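PDB 5MDM: glycoprotein from Chandipura virus, which probably attaches the virus to host receptors for endocytic uptake and, once triggered by the low pH of the endosome, fuses the viral and endosomal membranes. Local coordinates for residues A[44-50]-A[179-185]; A[67-72]-A[114-120]; A[185-190]-A[202-208]; A[263-267]-A[394-398]. Residue numbers count along the deposited sequence, not the author numbering.

Contact 1: residues A[44-50]-A[179-185]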
# COMPACT_ATOMS: atom_id res chain seq x y z
N SER A 44 -18.73 -15.43 11.01
CA SER A 44 -17.35 -15.15 11.30
C SER A 44 -16.66 -14.97 9.97
O SER A 44 -16.98 -15.66 9.00
CB SER A 44 -16.75 -16.33 12.07
OG SER A 44 -15.37 -16.15 12.32
N THR A 45 -15.72 -14.03 9.89
CA THR A 45 -15.01 -13.82 8.64
C THR A 45 -13.53 -13.54 8.89
O THR A 45 -13.18 -12.83 9.82
CB THR A 45 -15.66 -12.70 7.77
OG1 THR A 45 -15.31 -12.90 6.39
CG2 THR A 45 -15.23 -11.31 8.20
N PRO A 46 -12.65 -14.13 8.06
CA PRO A 46 -11.21 -13.96 8.21
C PRO A 46 -10.77 -12.54 7.85
O PRO A 46 -11.12 -12.04 6.78
CB PRO A 46 -10.63 -14.97 7.22
CG PRO A 46 -11.70 -15.14 6.21
CD PRO A 46 -12.99 -15.04 6.95
N ILE A 47 -10.02 -11.91 8.73
CA ILE A 47 -9.64 -10.51 8.55
C ILE A 47 -8.15 -10.32 8.34
O ILE A 47 -7.67 -9.18 8.33
CB ILE A 47 -10.03 -9.69 9.77
CG1 ILE A 47 -9.22 -10.16 10.99
CG2 ILE A 47 -11.50 -9.83 10.02
CD1 ILE A 47 -9.55 -9.42 12.25
N GLY A 48 -7.43 -11.41 8.18
CA GLY A 48 -6.01 -11.32 7.91
C GLY A 48 -5.20 -12.46 8.47
O GLY A 48 -5.59 -13.11 9.45
N ALA A 49 -4.06 -12.72 7.83
CA ALA A 49 -3.14 -13.73 8.31
C ALA A 49 -2.27 -13.13 9.40
O ALA A 49 -1.61 -12.12 9.20
CB ALA A 49 -2.28 -14.24 7.19
N THR A 50 -2.30 -13.74 10.57
CA THR A 50 -1.40 -13.32 11.63
C THR A 50 -0.40 -14.45 11.88
O THR A 50 -0.74 -15.45 12.50
CB THR A 50 -2.18 -12.97 12.90
OG1 THR A 50 -3.06 -14.05 13.22
CG2 THR A 50 -3.00 -11.71 12.67
N GLY A 179 -3.88 -20.13 10.56
CA GLY A 179 -2.97 -19.01 10.51
C GLY A 179 -3.71 -17.73 10.20
O GLY A 179 -3.15 -16.79 9.65
N GLN A 180 -4.99 -17.69 10.58
CA GLN A 180 -5.87 -16.60 10.19
C GLN A 180 -6.69 -16.10 11.38
O GLN A 180 -7.21 -16.89 12.17
CB GLN A 180 -6.80 -17.08 9.09
CG GLN A 180 -7.36 -15.98 8.23
CD GLN A 180 -6.37 -15.49 7.21
OE1 GLN A 180 -5.31 -16.10 7.01
NE2 GLN A 180 -6.69 -14.39 6.54
N SER A 181 -6.80 -14.78 11.49
CA SER A 181 -7.66 -14.18 12.51
C SER A 181 -9.05 -13.91 11.96
O SER A 181 -9.21 -13.64 10.77
CB SER A 181 -7.04 -12.88 13.02
OG SER A 181 -5.76 -13.12 13.55
N PHE A 182 -10.05 -14.00 12.82
CA PHE A 182 -11.44 -13.81 12.39
C PHE A 182 -12.12 -12.67 13.13
O PHE A 182 -11.54 -12.05 14.03
CB PHE A 182 -12.23 -15.09 12.58
CG PHE A 182 -11.87 -16.16 11.61
CD1 PHE A 182 -10.71 -16.89 11.76
CD2 PHE A 182 -12.70 -16.44 10.53
CE1 PHE A 182 -10.37 -17.89 10.86
CE2 PHE A 182 -12.37 -17.43 9.62
CZ PHE A 182 -11.20 -18.15 9.79
N THR A 183 -13.35 -12.37 12.72
CA THR A 183 -14.19 -11.45 13.46
C THR A 183 -15.65 -11.86 13.34
O THR A 183 -16.09 -12.35 12.30
CB THR A 183 -14.03 -9.99 13.00
OG1 THR A 183 -14.78 -9.14 13.87
CG2 THR A 183 -14.55 -9.82 11.58
N PRO A 184 -16.41 -11.67 14.43
CA PRO A 184 -17.85 -11.93 14.38
C PRO A 184 -18.52 -10.95 13.42
O PRO A 184 -18.06 -9.83 13.20
CB PRO A 184 -18.31 -11.69 15.82
CG PRO A 184 -17.24 -10.88 16.45
CD PRO A 184 -15.97 -11.29 15.78
N LEU A 185 -19.63 -11.39 12.84
CA LEU A 185 -20.22 -10.68 11.73
C LEU A 185 -21.65 -11.14 11.60
O LEU A 185 -21.93 -12.33 11.58
CB LEU A 185 -19.44 -11.06 10.46
CG LEU A 185 -19.81 -10.38 9.15
CD1 LEU A 185 -19.50 -8.91 9.25
CD2 LEU A 185 -19.03 -11.01 8.02

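Contact 2: residues A[67-72]-A[114-120]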
# COMPACT_ATOMS: atom_id res chain seq x y z
N THR A 67 32.24 -40.52 29.81
CA THR A 67 32.58 -41.92 30.03
C THR A 67 33.95 -42.08 30.68
O THR A 67 34.94 -41.53 30.20
CB THR A 67 32.54 -42.72 28.72
OG1 THR A 67 31.28 -42.54 28.07
CG2 THR A 67 32.76 -44.20 28.99
N CYS A 68 33.99 -42.84 31.77
CA CYS A 68 35.24 -43.12 32.47
C CYS A 68 35.69 -44.55 32.22
O CYS A 68 34.97 -45.50 32.54
CB CYS A 68 35.08 -42.88 33.97
SG CYS A 68 36.56 -43.21 34.96
N ASP A 69 36.87 -44.71 31.64
CA ASP A 69 37.42 -46.04 31.39
C ASP A 69 38.56 -46.37 32.35
O ASP A 69 39.62 -45.76 32.31
CB ASP A 69 37.90 -46.16 29.94
CG ASP A 69 38.46 -47.54 29.63
OD1 ASP A 69 39.69 -47.71 29.73
OD2 ASP A 69 37.67 -48.44 29.29
N PHE A 70 38.32 -47.35 33.22
CA PHE A 70 39.33 -47.80 34.16
C PHE A 70 39.50 -49.31 34.04
O PHE A 70 38.69 -50.07 34.58
CB PHE A 70 38.93 -47.42 35.59
CG PHE A 70 40.06 -46.84 36.40
CD1 PHE A 70 39.99 -45.55 36.90
CD2 PHE A 70 41.20 -47.59 36.66
CE1 PHE A 70 41.02 -45.02 37.64
CE2 PHE A 70 42.24 -47.06 37.41
CZ PHE A 70 42.15 -45.77 37.90
N ARG A 71 40.54 -49.73 33.34
CA ARG A 71 40.78 -51.15 33.10
C ARG A 71 41.77 -51.74 34.10
O ARG A 71 41.68 -51.48 35.30
CB ARG A 71 41.27 -51.38 31.67
CG ARG A 71 40.27 -50.94 30.60
CD ARG A 71 40.79 -51.24 29.20
NE ARG A 71 39.83 -50.83 28.18
CZ ARG A 71 40.03 -50.98 26.87
NH1 ARG A 71 41.14 -51.54 26.43
NH2 ARG A 71 39.10 -50.58 26.01
N TRP A 72 42.71 -52.54 33.60
CA TRP A 72 43.73 -53.18 34.44
C TRP A 72 44.55 -52.15 35.20
O TRP A 72 44.74 -52.26 36.41
CB TRP A 72 44.65 -54.06 33.59
CG TRP A 72 44.00 -55.31 33.06
CD1 TRP A 72 44.06 -56.56 33.62
CD2 TRP A 72 43.21 -55.44 31.88
NE1 TRP A 72 43.35 -57.45 32.86
CE2 TRP A 72 42.81 -56.79 31.79
CE3 TRP A 72 42.78 -54.55 30.89
CZ2 TRP A 72 42.02 -57.27 30.74
CZ3 TRP A 72 42.00 -55.02 29.85
CH2 TRP A 72 41.62 -56.37 29.79
N CYS A 114 33.98 -42.30 37.90
CA CYS A 114 34.97 -43.36 37.69
C CYS A 114 34.86 -44.52 38.67
O CYS A 114 34.44 -44.36 39.81
CB CYS A 114 36.39 -42.79 37.73
SG CYS A 114 36.79 -41.72 36.33
N GLY A 115 35.24 -45.70 38.20
CA GLY A 115 35.31 -46.89 39.02
C GLY A 115 36.62 -47.61 38.77
O GLY A 115 37.66 -46.98 38.56
N TYR A 116 36.57 -48.94 38.77
CA TYR A 116 37.75 -49.75 38.49
C TYR A 116 37.34 -51.08 37.86
O TYR A 116 36.33 -51.67 38.25
CB TYR A 116 38.57 -49.99 39.76
CG TYR A 116 39.92 -50.63 39.52
CD1 TYR A 116 41.02 -49.86 39.17
CD2 TYR A 116 40.09 -52.00 39.64
CE1 TYR A 116 42.26 -50.44 38.94
CE2 TYR A 116 41.32 -52.59 39.41
CZ TYR A 116 42.40 -51.80 39.07
OH TYR A 116 43.63 -52.38 38.84
N ALA A 117 38.12 -51.53 36.88
CA ALA A 117 37.85 -52.77 36.15
C ALA A 117 36.46 -52.76 35.51
O ALA A 117 35.87 -53.82 35.26
CB ALA A 117 38.02 -53.99 37.06
N SER A 118 35.94 -51.57 35.24
CA SER A 118 34.62 -51.41 34.64
C SER A 118 34.48 -50.03 34.03
O SER A 118 34.71 -49.01 34.70
CB SER A 118 33.53 -51.61 35.69
OG SER A 118 33.52 -50.55 36.63
N VAL A 119 34.12 -49.99 32.75
CA VAL A 119 33.91 -48.72 32.06
C VAL A 119 32.45 -48.26 32.16
O VAL A 119 31.59 -48.70 31.39
CB VAL A 119 34.41 -48.78 30.59
CG1 VAL A 119 33.90 -50.04 29.89
CG2 VAL A 119 34.03 -47.52 29.83
N THR A 120 32.18 -47.40 33.13
CA THR A 120 30.83 -46.88 33.34
C THR A 120 30.78 -45.40 33.00
O THR A 120 31.78 -44.68 33.14
CB THR A 120 30.37 -47.07 34.80
OG1 THR A 120 31.26 -46.37 35.68
CG2 THR A 120 30.36 -48.55 35.16

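Contact 3: residues A[185-190]-A[202-208]. With SO4 (sulfate ion), chain G.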
# COMPACT_ATOMS: atom_id res chain seq x y z
N LEU A 185 -19.63 -11.39 12.84
CA LEU A 185 -20.22 -10.68 11.73
C LEU A 185 -21.65 -11.14 11.60
O LEU A 185 -21.93 -12.33 11.58
CB LEU A 185 -19.44 -11.06 10.46
CG LEU A 185 -19.81 -10.38 9.15
CD1 LEU A 185 -19.50 -8.91 9.25
CD2 LEU A 185 -19.03 -11.01 8.02
N THR A 186 -22.58 -10.20 11.53
CA THR A 186 -23.94 -10.55 11.17
C THR A 186 -24.02 -10.62 9.65
O THR A 186 -23.72 -9.63 8.96
CB THR A 186 -24.97 -9.54 11.70
OG1 THR A 186 -24.98 -9.59 13.12
CG2 THR A 186 -26.35 -9.88 11.18
N VAL A 187 -24.37 -11.79 9.14
CA VAL A 187 -24.61 -11.95 7.71
C VAL A 187 -26.10 -12.04 7.49
O VAL A 187 -26.79 -12.77 8.18
CB VAL A 187 -23.90 -13.19 7.15
CG1 VAL A 187 -24.30 -13.41 5.70
CG2 VAL A 187 -22.40 -13.04 7.27
N THR A 188 -26.60 -11.27 6.53
CA THR A 188 -28.03 -11.21 6.24
C THR A 188 -28.35 -11.85 4.90
O THR A 188 -27.68 -11.59 3.90
CB THR A 188 -28.52 -9.77 6.21
OG1 THR A 188 -28.30 -9.16 7.49
CG2 THR A 188 -30.00 -9.73 5.89
N VAL A 189 -29.38 -12.69 4.90
CA VAL A 189 -29.82 -13.37 3.70
C VAL A 189 -31.09 -12.71 3.19
O VAL A 189 -32.05 -12.54 3.93
CB VAL A 189 -30.14 -14.85 4.01
CG1 VAL A 189 -30.70 -15.54 2.79
CG2 VAL A 189 -28.90 -15.58 4.50
N ALA A 190 -31.09 -12.32 1.92
CA ALA A 190 -32.29 -11.78 1.28
C ALA A 190 -32.80 -12.73 0.21
O ALA A 190 -32.03 -13.22 -0.63
CB ALA A 190 -32.01 -10.41 0.69
N ILE A 202 -30.91 -16.29 -3.48
CA ILE A 202 -30.42 -15.72 -2.24
C ILE A 202 -29.37 -14.66 -2.54
O ILE A 202 -28.54 -14.85 -3.44
CB ILE A 202 -29.78 -16.81 -1.34
CG1 ILE A 202 -30.86 -17.68 -0.71
CG2 ILE A 202 -28.92 -16.20 -0.25
CD1 ILE A 202 -30.31 -18.81 0.12
N VAL A 203 -29.41 -13.55 -1.81
CA VAL A 203 -28.36 -12.55 -1.86
C VAL A 203 -27.84 -12.29 -0.45
O VAL A 203 -28.62 -12.03 0.46
CB VAL A 203 -28.86 -11.24 -2.48
CG1 VAL A 203 -27.89 -10.11 -2.19
CG2 VAL A 203 -29.03 -11.42 -3.96
N PHE A 204 -26.52 -12.37 -0.27
CA PHE A 204 -25.91 -12.11 1.02
C PHE A 204 -25.45 -10.66 1.19
O PHE A 204 -24.93 -10.05 0.26
CB PHE A 204 -24.72 -13.04 1.25
CG PHE A 204 -25.09 -14.49 1.32
CD1 PHE A 204 -25.59 -15.02 2.49
CD2 PHE A 204 -24.93 -15.31 0.23
CE1 PHE A 204 -25.93 -16.36 2.56
CE2 PHE A 204 -25.27 -16.64 0.29
CZ PHE A 204 -25.77 -17.16 1.46
N LYS A 205 -25.64 -10.12 2.39
CA LYS A 205 -25.16 -8.80 2.74
C LYS A 205 -24.45 -8.89 4.08
O LYS A 205 -24.79 -9.72 4.91
CB LYS A 205 -26.34 -7.81 2.84
CG LYS A 205 -27.20 -7.79 1.60
CD LYS A 205 -28.60 -7.26 1.89
CE LYS A 205 -29.46 -7.35 0.64
NZ LYS A 205 -30.81 -6.74 0.82
N SER A 206 -23.45 -8.04 4.28
CA SER A 206 -22.85 -7.87 5.59
C SER A 206 -22.21 -6.51 5.61
O SER A 206 -22.19 -5.82 4.60
CB SER A 206 -21.82 -8.96 5.86
OG SER A 206 -20.56 -8.59 5.34
N LYS A 207 -21.67 -6.10 6.76
CA LYS A 207 -21.06 -4.78 6.84
C LYS A 207 -19.82 -4.72 5.96
O LYS A 207 -19.29 -3.65 5.68
CB LYS A 207 -20.74 -4.41 8.30
CG LYS A 207 -19.50 -5.06 8.91
CD LYS A 207 -19.77 -5.48 10.33
CE LYS A 207 -18.59 -5.22 11.25
NZ LYS A 207 -18.78 -3.97 12.04
N TYR A 208 -19.38 -5.89 5.51
CA TYR A 208 -18.16 -6.04 4.72
C TYR A 208 -18.45 -6.56 3.32
O TYR A 208 -17.56 -6.58 2.47
CB TYR A 208 -17.25 -7.04 5.42
CG TYR A 208 -16.71 -6.57 6.74
CD1 TYR A 208 -16.27 -5.27 6.92
CD2 TYR A 208 -16.64 -7.45 7.81
CE1 TYR A 208 -15.77 -4.85 8.13
CE2 TYR A 208 -16.14 -7.03 9.03
CZ TYR A 208 -15.71 -5.74 9.18
OH TYR A 208 -15.22 -5.32 10.38
S SO4 G . -22.41 -6.43 12.74
O1 SO4 G . -21.70 -7.69 12.53
O2 SO4 G . -22.73 -5.82 11.46
O3 SO4 G . -23.66 -6.66 13.46
O4 SO4 G . -21.54 -5.54 13.51

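Contact 4: residues A[263-267]-A[394-398]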
# COMPACT_ATOMS: atom_id res chain seq x y z
N ARG A 263 -9.89 -15.51 0.23
CA ARG A 263 -9.16 -14.29 0.58
C ARG A 263 -9.69 -13.64 1.86
O ARG A 263 -10.85 -13.81 2.23
CB ARG A 263 -9.18 -13.29 -0.57
CG ARG A 263 -10.56 -13.01 -1.13
CD ARG A 263 -10.49 -12.02 -2.29
NE ARG A 263 -10.38 -10.64 -1.83
CZ ARG A 263 -11.08 -9.63 -2.34
NH1 ARG A 263 -11.94 -9.85 -3.31
NH2 ARG A 263 -10.91 -8.41 -1.86
N SER A 264 -8.81 -12.90 2.53
CA SER A 264 -9.20 -12.11 3.69
C SER A 264 -10.23 -11.08 3.29
O SER A 264 -10.23 -10.57 2.17
CB SER A 264 -7.99 -11.42 4.31
OG SER A 264 -7.20 -12.34 5.05
N THR A 265 -11.13 -10.78 4.22
CA THR A 265 -12.18 -9.80 3.97
C THR A 265 -11.55 -8.42 3.88
O THR A 265 -11.10 -7.85 4.87
CB THR A 265 -13.27 -9.86 5.05
OG1 THR A 265 -14.00 -11.09 4.91
CG2 THR A 265 -14.23 -8.71 4.89
N LEU A 266 -11.50 -7.91 2.66
CA LEU A 266 -10.77 -6.68 2.37
C LEU A 266 -11.42 -5.51 3.09
O LEU A 266 -10.73 -4.61 3.59
CB LEU A 266 -10.72 -6.44 0.86
CG LEU A 266 -9.98 -5.19 0.37
CD1 LEU A 266 -8.53 -5.16 0.85
CD2 LEU A 266 -10.04 -5.10 -1.14
N GLN A 267 -12.74 -5.54 3.18
CA GLN A 267 -13.48 -4.41 3.72
C GLN A 267 -13.28 -4.18 5.21
O GLN A 267 -13.68 -3.15 5.75
CB GLN A 267 -14.96 -4.52 3.37
CG GLN A 267 -15.25 -4.04 1.97
CD GLN A 267 -14.69 -2.66 1.73
OE1 GLN A 267 -14.95 -1.73 2.49
NE2 GLN A 267 -13.88 -2.51 0.69
N GLY A 394 -11.91 -4.50 -7.61
CA GLY A 394 -11.19 -5.18 -6.55
C GLY A 394 -11.96 -5.38 -5.26
O GLY A 394 -11.39 -5.79 -4.25
N ILE A 395 -13.26 -5.10 -5.29
CA ILE A 395 -14.10 -5.32 -4.11
C ILE A 395 -15.11 -6.45 -4.31
O ILE A 395 -15.07 -7.46 -3.60
CB ILE A 395 -14.84 -4.03 -3.67
CG1 ILE A 395 -13.87 -2.85 -3.59
CG2 ILE A 395 -15.51 -4.24 -2.33
CD1 ILE A 395 -12.69 -3.08 -2.67
N VAL A 396 -16.02 -6.29 -5.27
CA VAL A 396 -17.11 -7.24 -5.45
C VAL A 396 -16.76 -8.44 -6.33
O VAL A 396 -17.61 -9.31 -6.56
CB VAL A 396 -18.36 -6.56 -6.02
CG1 VAL A 396 -18.71 -5.35 -5.19
CG2 VAL A 396 -18.13 -6.18 -7.47
N ASP A 397 -15.53 -8.48 -6.82
CA ASP A 397 -15.04 -9.63 -7.58
C ASP A 397 -13.58 -9.91 -7.24
O ASP A 397 -12.91 -9.09 -6.62
CB ASP A 397 -15.22 -9.43 -9.09
CG ASP A 397 -14.62 -8.14 -9.59
OD1 ASP A 397 -13.38 -8.00 -9.56
OD2 ASP A 397 -15.38 -7.25 -10.03
N ASN A 398 -13.08 -11.07 -7.66
CA ASN A 398 -11.71 -11.45 -7.34
C ASN A 398 -10.74 -11.12 -8.49
O ASN A 398 -9.63 -11.63 -8.55
CB ASN A 398 -11.64 -12.94 -6.99
CG ASN A 398 -10.45 -13.28 -6.12
OD1 ASN A 398 -9.89 -12.42 -5.45
ND2 ASN A 398 -10.05 -14.55 -6.12

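Contact 1: residues A[44-50]-A[179-185]
Two antiparallel strands, 44-49 and 180-185, run side by side where the chain leaves for the fusion domain and returns from it, consistent with the family architecture, in which that domain is an insertion in a pleckstrin-homology-like domain. Ser-44 lies opposite Pro-184, and its CA makes a CA-H...O contact with Thr-183 O at 3.2 Å; its short hydroxyl serves the guanidinium of Arg-225, which also makes a cation-pi contact with Phe-182. Thr-45 forms the regular hydrogen-bonded pair: its N reaches Thr-183 O at 3.0 Å and its O accepts from Thr-183 N at 2.9 Å. The beta-branched side chains of both suit extended backbone, and their CG2 atoms lie 3.8 Å apart. Pro-46, lacking an NH, fits the non-hydrogen-bonded site opposite Phe-182 and lays its CB over the ring face, 4.2 Å from the centroid, a CH-pi contact. Beyond it the first strand carries an extra residue, a beta bulge: Ile-47 N donates to Ser-181 O (2.8 Å), while Ser-181 N donates to Gly-48 O (2.9 Å). Gly-48 has a phi of 149°, at which a CB would collide with the carbonyl of Ile-47. Ala-49 then lies nearest Gln-180, and its small CB comes 3.6 Å from Gln-180 OE1. At the end Thr-50 OG1 and Ser-181 OG share a hydrogen bond of 2.9 Å.

Contact 2: residues A[67-72]-A[114-120]
Extended backbone at the end of strand 56-69 runs beside the loop that leads into strand 120-131, and together they form the tip of the fusion domain. Cys-68 N donates to Thr-120 O at 3.2 Å; farther out, Ser-118 N makes a weak hydrogen bond to Phe-70 O, also 3.2 Å. Between them Val-119 CA approaches Cys-68 O at 3.4 Å. The loop turns back at Ala-117, whose phi/psi of 56°/25° lies in the left-handed helical region. A disulfide from Cys-68 SG to Cys-114 SG, 2.0 Å, ties the base of the loop covalently to the strand. Phe-70 points toward the loop and meets Tyr-116 obliquely, CD2 to CD1 3.4 Å, so ring packing adds to the backbone contact here. Arg-71 and Trp-72 point away; Arg-71 NE makes a weak salt bridge to Asp-69 OD2 at 3.4 Å. Exposed Trp-72 and Tyr-116, on two neighbouring loops, resemble the bipartite fusion loops of related vesiculovirus glycoproteins, whose aromatics probably enter the target membrane. Tyr-116 OH joins them through a weak hydrogen bond to Trp-72 O, 2.7 Å.

Contact 3: residues A[185-190]-A[202-208]
At the centre of this antiparallel beta hairpin, on one face of its sheet, lie Val-187, Val-189 and Phe-204. Val-187 CG1 touches Phe-204 CD1 at 3.8 Å and Val-189 CG2 touches Phe-204 CE1 at 3.6 Å, while Val-189 CG1 meets Ile-202 CG2 at 3.6 Å; beta-branched residues suit extended backbone and give this buried side compact carbon surfaces. Thr-188 pairs with Lys-205 and Ala-190 with Val-203, each through two hydrogen bonds of 2.9 Å, such as Thr-188 N to Lys-205 O and Ala-190 N to Val-203 O. Their side chains occupy the other face, where the long Lys-205 stretches past the small Ala-190, CB to NZ 3.9 Å, to a salt bridge with Glu-38. Towards the open end Leu-185 CD1 packs on Tyr-208 CD2 (3.5 Å) and on Lys-207 CD (3.6 Å). Ser-206 OG, hydrogen-bonded to His-209, lies 3.0 Å from Tyr-208 N, consistent with an ST turn. A sulfate, probably from the crystallisation liquor, accepts through O1 from Thr-186 N (2.8 Å) and through O3 from Thr-186 OG1 (3.2 Å).

Contact 4: residues A[263-267]-A[394-398]
Side chains of residues 263-267 reach across to the backbone and side chains of 394-398: the nearest CA atoms, those of Leu-266 and Ile-395, are 7.4 Å apart, and no hydrogen bond crosses. Arg-263 does most of the bridging. With chi1 p and chi2 t its chain reaches straight out, then chi3 m bends the guanidinium across a row of backbone carbonyls, NH1 coming 3.5 Å from Asp-397 O and NH2 3.6 Å from Gly-394 O. A long cationic side chain suits a place lined by oxygen atoms, although NH1 makes its hydrogen bond to Asn-232 O. The aliphatic part is used too, CD lying 3.2 Å from Asn-398 OD1. Leu-266, in the tp rotamer, points toward the other loop and sets CD2 3.7 Å from Ile-395 CD1. Ile-395 has both chi angles m; its CB leaves sideways, yet the folded CD1 turns back to meet Leu-266 and, in van der Waals contact, Gln-267 NE2 at 3.6 Å; Gln-267 OE1 is hydrogen-bonded to Ser-276. Gly-394 has a phi of 72°, easily adopted without a CB, and its O approaches Leu-266 CD2 at 3.5 Å. Residues 263-267, in a region assigned by similarity to trimerization, lead into helix 270-295, whose Gln-272 touches both Leu-266 and Ile-395. Residues 394-398 join strand 392-393 to helix 401-404, with Val-396 and Asp-397 resting on Ser-3 of strand 2-7.

Overall arrangement
From the N terminus, strand 36-49 supplies half of contact 1 before the chain departs into the fusion domain. Contact 2 closes its own loop at the far tip, its centre about 63 Å from that of contact 1; this smaller loop lies wholly within the larger one that contact 1 completes when strand 180-192 returns. The same strand continues, through the shared Leu-185, into the hairpin of contact 3, and 36-49, 180-192 and 202-205 lie side by side in one sheet. Contact 4 comes last, closing a loop of 126 residues that includes helix 270-295. No loops cross. Thr-265 brings contact 4 against the sheet, meeting Thr-45 and Pro-46 of contact 1 and Tyr-208 of contact 3.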